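Local structure of heme-binding protein A / AI-2 binding protein A (Helicobacter pylori SS1, 6OFQ) at residues E25-R37 with V521-K533. The protein binds peptides such as STSA in the periplasm, probably to deliver them to an ABC transporter for uptake. Residues are numbered along the deposited sequence; the frame is centred on the assembly and turned at random.
Sequences EQKRFGGVLVFAR and VSVNRFFKVYLEK
The C-terminal tail meets the turn around R28 at close range, R28 CA lying 5.7 Å from Y530 CA, and its earlier part runs alongside strand 32-37 at a greater distance, with F35 CA 9.7 Å from N524 CA. No direct backbone hydrogen bond joins the two segments; two waters do so instead. One donates to K27 O and L531 O and accepts from K533 N. The other binds R28 O, G30 O and L531 N. K533 adds the direct bond: its chain, bent at chi2 and chi4, brings NZ to 2.9 Å from G30 O. The same NZ also donates to L531 O, so two carbonyls grip the ammonium, one from each segment.

R28 lies extended over one face of the Y530 ring. Its CG stands 3.7 Å from the ring centroid in a CH-pi contact, and the guanidinium plane is only 11° from the ring plane. The far face of the guanidinium carries E25 OE2, by charge alone, while R28 NH1 is hydrogen-bonded to Y239 OH. Further along, L33 CD2 rests 3.8 Å from F526 CD1. F526 CZ sits over a face of F35, 3.5 Å from F35 CD2, with the ring planes at 58°. The F35 CB points toward the tail, and with CG anti to the backbone N (chi1 175°) the ring reaches F526. N524 OD1, held by Y516, approaches this ring obliquely.

The contact joins the start of the modelled chain to the C-terminus. Strand 32-37 lies between strands 242-247 and 265-266 of a mixed sheet, strand 530-531 pairs with 513-514, and helix 52-61 packs V56 against F35 and N524.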
loop_
_atom_site.group_PDB
_atom_site.type_symbol
_atom_site.label_atom_id
_atom_site.label_comp_id
_atom_site.label_asym_id
_atom_site.label_seq_id
_atom_site.Cartn_x
_atom_site.Cartn_y
_atom_site.Cartn_z
ATOM N N GLU A 25 -31.427 5.217 8.239
ATOM C CA GLU A 25 -30.589 4.680 7.161
ATOM C C GLU A 25 -30.948 5.400 5.856
ATOM O O GLU A 25 -30.094 5.777 5.048
ATOM C CB GLU A 25 -30.789 3.202 6.847
ATOM C CG GLU A 25 -29.859 2.197 7.492
ATOM C CD GLU A 25 -28.398 2.494 7.256
ATOM O OE1 GLU A 25 -27.981 2.358 6.109
ATOM O OE2 GLU A 25 -27.708 2.749 8.263
ATOM N N GLN A 26 -32.238 5.493 5.591
ATOM C CA GLN A 26 -32.731 6.118 4.353
ATOM C C GLN A 26 -32.198 7.529 4.104
ATOM O O GLN A 26 -31.837 7.888 2.981
ATOM C CB GLN A 26 -34.267 6.156 4.388
ATOM C CG GLN A 26 -34.933 6.771 3.162
ATOM C CD GLN A 26 -34.463 6.180 1.840
ATOM O OE1 GLN A 26 -34.611 4.977 1.601
ATOM N NE2 GLN A 26 -33.940 7.030 0.951
ATOM N N LYS A 27 -32.121 8.314 5.170
ATOM C CA LYS A 27 -31.615 9.669 5.094
ATOM C C LYS A 27 -30.129 9.731 4.696
ATOM O O LYS A 27 -29.642 10.797 4.310
ATOM C CB LYS A 27 -31.809 10.383 6.431
ATOM C CG LYS A 27 -33.261 10.536 6.876
ATOM C CD LYS A 27 -33.395 11.732 7.821
ATOM C CE LYS A 27 -34.418 11.542 8.933
ATOM N NZ LYS A 27 -34.573 12.834 9.663
ATOM N N ARG A 28 -29.400 8.619 4.847
ATOM C CA ARG A 28 -27.994 8.577 4.467
ATOM C C ARG A 28 -27.786 8.640 2.973
ATOM O O ARG A 28 -26.709 9.066 2.540
ATOM C CB ARG A 28 -27.309 7.354 5.055
ATOM C CG ARG A 28 -27.235 7.413 6.570
ATOM C CD ARG A 28 -26.527 6.194 7.099
ATOM N NE ARG A 28 -26.325 6.244 8.538
ATOM C CZ ARG A 28 -25.533 5.426 9.217
ATOM N NH1 ARG A 28 -24.896 4.435 8.633
ATOM N NH2 ARG A 28 -25.447 5.595 10.528
ATOM N N PHE A 29 -28.723 8.187 2.151
ATOM C CA PHE A 29 -28.478 8.056 0.737
ATOM C C PHE A 29 -28.485 9.353 -0.051
ATOM O O PHE A 29 -29.233 10.288 0.316
ATOM C CB PHE A 29 -29.515 7.116 0.103
ATOM C CG PHE A 29 -29.300 5.670 0.456
ATOM C CD1 PHE A 29 -29.878 5.151 1.591
ATOM C CD2 PHE A 29 -28.499 4.866 -0.319
ATOM C CE1 PHE A 29 -29.627 3.846 1.949
ATOM C CE2 PHE A 29 -28.250 3.543 0.010
ATOM C CZ PHE A 29 -28.854 3.052 1.141
ATOM N N GLY A 30 -27.558 9.419 -1.000
ATOM C CA GLY A 30 -27.554 10.511 -1.965
ATOM C C GLY A 30 -26.352 11.433 -1.765
ATOM O O GLY A 30 -26.023 11.827 -0.617
ATOM N N GLY A 31 -25.801 11.842 -2.891
ATOM C CA GLY A 31 -24.869 12.966 -2.919
ATOM C C GLY A 31 -23.581 12.692 -3.619
ATOM O O GLY A 31 -23.315 11.562 -4.080
ATOM N N VAL A 32 -22.808 13.765 -3.762
ATOM C CA VAL A 32 -21.511 13.752 -4.402
ATOM C C VAL A 32 -20.436 14.033 -3.357
ATOM O O VAL A 32 -20.462 15.040 -2.653
ATOM C CB VAL A 32 -21.401 14.751 -5.564
ATOM C CG1 VAL A 32 -20.048 14.728 -6.253
ATOM C CG2 VAL A 32 -22.598 14.715 -6.489
ATOM N N LEU A 33 -19.442 13.149 -3.315
ATOM C CA LEU A 33 -18.278 13.351 -2.459
ATOM C C LEU A 33 -17.096 13.760 -3.307
ATOM O O LEU A 33 -16.795 13.116 -4.311
ATOM C CB LEU A 33 -17.931 12.051 -1.727
ATOM C CG LEU A 33 -16.629 12.069 -0.917
ATOM C CD1 LEU A 33 -16.768 12.913 0.325
ATOM C CD2 LEU A 33 -16.171 10.676 -0.507
ATOM N N VAL A 34 -16.474 14.874 -2.935
ATOM C CA VAL A 34 -15.223 15.351 -3.594
ATOM C C VAL A 34 -14.058 15.060 -2.655
ATOM O O VAL A 34 -13.961 15.685 -1.587
ATOM C CB VAL A 34 -15.274 16.829 -3.993
ATOM C CG1 VAL A 34 -14.026 17.152 -4.803
ATOM C CG2 VAL A 34 -16.467 17.086 -4.897
ATOM N N PHE A 35 -13.227 14.100 -3.032
ATOM C CA PHE A 35 -12.068 13.650 -2.250
ATOM C C PHE A 35 -10.863 14.249 -2.965
ATOM O O PHE A 35 -10.801 14.194 -4.194
ATOM C CB PHE A 35 -12.026 12.135 -2.345
ATOM C CG PHE A 35 -10.865 11.440 -1.710
ATOM C CD1 PHE A 35 -9.701 11.192 -2.400
ATOM C CD2 PHE A 35 -10.934 10.917 -0.443
ATOM C CE1 PHE A 35 -8.648 10.504 -1.807
ATOM C CE2 PHE A 35 -9.904 10.209 0.158
ATOM C CZ PHE A 35 -8.739 10.015 -0.547
ATOM N N ALA A 36 -9.904 14.739 -2.207
ATOM C CA ALA A 36 -8.687 15.247 -2.825
ATOM C C ALA A 36 -7.468 14.611 -2.170
ATOM O O ALA A 36 -7.393 14.323 -0.982
ATOM C CB ALA A 36 -8.621 16.775 -2.678
ATOM N N ARG A 37 -6.434 14.495 -3.003
ATOM C CA ARG A 37 -5.200 13.835 -2.665
ATOM C C ARG A 37 -4.070 14.392 -3.491
ATOM O O ARG A 37 -4.258 15.171 -4.427
ATOM C CB ARG A 37 -5.367 12.329 -2.783
ATOM C CG ARG A 37 -5.956 11.818 -4.086
ATOM C CD ARG A 37 -5.001 11.868 -5.265
ATOM N NE ARG A 37 -5.510 11.259 -6.501
ATOM C CZ ARG A 37 -5.652 9.964 -6.763
ATOM N NH1 ARG A 37 -5.328 9.121 -5.818
ATOM N NH2 ARG A 37 -6.193 9.542 -7.867
ATOM N N VAL A 521 -7.742 -1.512 7.245
ATOM C CA VAL A 521 -7.046 -1.491 5.942
ATOM C C VAL A 521 -8.060 -1.165 4.834
ATOM O O VAL A 521 -9.281 -1.263 4.960
ATOM C CB VAL A 521 -6.302 -2.836 5.713
ATOM C CG1 VAL A 521 -5.191 -3.045 6.747
ATOM C CG2 VAL A 521 -7.282 -3.995 5.694
ATOM N N SER A 522 -7.528 -0.858 3.675
ATOM C CA SER A 522 -8.297 -0.401 2.520
ATOM C C SER A 522 -9.272 0.711 2.931
ATOM O O SER A 522 -10.507 0.618 2.795
ATOM C CB SER A 522 -9.002 -1.559 1.793
ATOM O OG SER A 522 -9.541 -1.074 0.551
ATOM N N VAL A 523 -8.706 1.775 3.480
ATOM C CA VAL A 523 -9.528 2.814 4.079
ATOM C C VAL A 523 -10.270 3.737 3.122
ATOM O O VAL A 523 -11.169 4.457 3.521
ATOM C CB VAL A 523 -8.722 3.671 5.108
ATOM C CG1 VAL A 523 -8.048 2.784 6.136
ATOM C CG2 VAL A 523 -7.683 4.520 4.386
ATOM N N ASN A 524 -9.790 3.776 1.878
ATOM C CA ASN A 524 -10.356 4.668 0.858
ATOM C C ASN A 524 -11.394 4.056 -0.023
ATOM O O ASN A 524 -11.620 4.501 -1.146
ATOM C CB ASN A 524 -9.246 5.361 0.073
ATOM C CG ASN A 524 -8.414 6.252 0.987
ATOM O OD1 ASN A 524 -8.948 7.029 1.770
ATOM N ND2 ASN A 524 -7.092 6.077 0.950
ATOM N N ARG A 525 -12.057 3.023 0.490
ATOM C CA ARG A 525 -13.337 2.565 -0.050
ATOM C C ARG A 525 -14.407 3.513 0.479
ATOM O O ARG A 525 -14.408 3.860 1.677
ATOM C CB ARG A 525 -13.628 1.158 0.453
ATOM C CG ARG A 525 -12.731 0.148 -0.234
ATOM C CD ARG A 525 -12.877 -1.238 0.357
ATOM N NE ARG A 525 -12.398 -1.274 1.736
ATOM C CZ ARG A 525 -12.728 -2.189 2.600
ATOM N NH1 ARG A 525 -13.603 -3.126 2.305
ATOM N NH2 ARG A 525 -12.148 -2.164 3.791
ATOM N N PHE A 526 -15.270 4.022 -0.405
ATOM C CA PHE A 526 -16.244 5.051 -0.047
ATOM C C PHE A 526 -17.645 4.517 0.135
ATOM O O PHE A 526 -18.550 5.301 0.331
ATOM C CB PHE A 526 -16.246 6.168 -1.123
ATOM C CG PHE A 526 -14.898 6.802 -1.299
ATOM C CD1 PHE A 526 -14.231 7.422 -0.240
ATOM C CD2 PHE A 526 -14.263 6.749 -2.516
ATOM C CE1 PHE A 526 -12.932 7.900 -0.356
ATOM C CE2 PHE A 526 -12.991 7.300 -2.658
ATOM C CZ PHE A 526 -12.334 7.888 -1.597
ATOM N N PHE A 527 -17.901 3.211 0.028
ATOM C CA PHE A 527 -19.241 2.659 0.135
ATOM C C PHE A 527 -19.993 2.967 1.412
ATOM O O PHE A 527 -21.227 2.894 1.373
ATOM C CB PHE A 527 -19.296 1.181 -0.291
ATOM C CG PHE A 527 -18.521 0.151 0.521
ATOM C CD1 PHE A 527 -17.448 0.400 1.384
ATOM C CD2 PHE A 527 -18.849 -1.165 0.294
ATOM C CE1 PHE A 527 -16.746 -0.636 2.029
ATOM C CE2 PHE A 527 -18.153 -2.201 0.891
ATOM C CZ PHE A 527 -17.113 -1.945 1.768
ATOM N N LYS A 528 -19.309 3.228 2.531
ATOM C CA LYS A 528 -19.971 3.510 3.829
ATOM C C LYS A 528 -20.036 4.993 4.106
ATOM O O LYS A 528 -20.568 5.418 5.114
ATOM C CB LYS A 528 -19.308 2.783 5.004
ATOM C CG LYS A 528 -19.007 1.322 4.753
ATOM C CD LYS A 528 -20.253 0.542 4.337
ATOM C CE LYS A 528 -19.920 -0.928 4.088
ATOM N NZ LYS A 528 -21.076 -1.707 3.615
ATOM N N VAL A 529 -19.471 5.826 3.212
ATOM C CA VAL A 529 -19.428 7.285 3.475
ATOM C C VAL A 529 -20.759 7.908 3.069
ATOM O O VAL A 529 -21.335 7.530 2.050
ATOM C CB VAL A 529 -18.267 7.939 2.684
ATOM C CG1 VAL A 529 -18.226 9.450 2.919
ATOM C CG2 VAL A 529 -16.983 7.337 3.223
ATOM N N TYR A 530 -21.252 8.863 3.857
ATOM C CA TYR A 530 -22.500 9.522 3.462
ATOM C C TYR A 530 -22.406 10.951 3.925
ATOM O O TYR A 530 -21.518 11.374 4.694
ATOM C CB TYR A 530 -23.741 8.839 4.082
ATOM C CG TYR A 530 -23.823 8.825 5.585
ATOM C CD1 TYR A 530 -23.150 7.868 6.360
ATOM C CD2 TYR A 530 -24.483 9.815 6.282
ATOM C CE1 TYR A 530 -23.202 7.869 7.734
ATOM C CE2 TYR A 530 -24.554 9.796 7.652
ATOM C CZ TYR A 530 -23.949 8.805 8.409
ATOM O OH TYR A 530 -24.052 8.778 9.799
ATOM N N LEU A 531 -23.338 11.738 3.374
ATOM C CA LEU A 531 -23.438 13.146 3.736
ATOM C C LEU A 531 -24.642 13.383 4.629
ATOM O O LEU A 531 -25.744 12.938 4.318
ATOM C CB LEU A 531 -23.567 13.957 2.448
ATOM C CG LEU A 531 -22.500 13.711 1.376
ATOM C CD1 LEU A 531 -22.717 14.651 0.166
ATOM C CD2 LEU A 531 -21.095 13.818 1.958
ATOM N N GLU A 532 -24.381 14.042 5.755
ATOM C CA GLU A 532 -25.384 14.147 6.795
ATOM C C GLU A 532 -26.442 15.105 6.298
ATOM O O GLU A 532 -26.122 16.144 5.735
ATOM C CB GLU A 532 -24.796 14.674 8.076
ATOM C CG GLU A 532 -25.952 14.584 9.058
ATOM C CD GLU A 532 -25.454 14.635 10.467
ATOM O OE1 GLU A 532 -24.983 15.749 10.810
ATOM O OE2 GLU A 532 -25.536 13.560 11.106
ATOM N N LYS A 533 -27.709 14.709 6.460
ATOM C CA LYS A 533 -28.781 15.637 6.057
ATOM C C LYS A 533 -29.863 15.713 7.132
ATOM O O LYS A 533 -30.276 16.860 7.301
ATOM C CB LYS A 533 -29.499 15.204 4.777
ATOM C CG LYS A 533 -28.613 14.850 3.606
ATOM C CD LYS A 533 -29.303 13.728 2.863
ATOM C CE LYS A 533 -28.492 13.206 1.697
ATOM N NZ LYS A 533 -27.149 12.653 1.974
ATOM O OXT LYS A 533 -30.255 14.683 7.721
HETATM O O HOH W 1 -28.139 11.925 6.290
HETATM O O HOH W 2 -24.752 10.431 1.264
#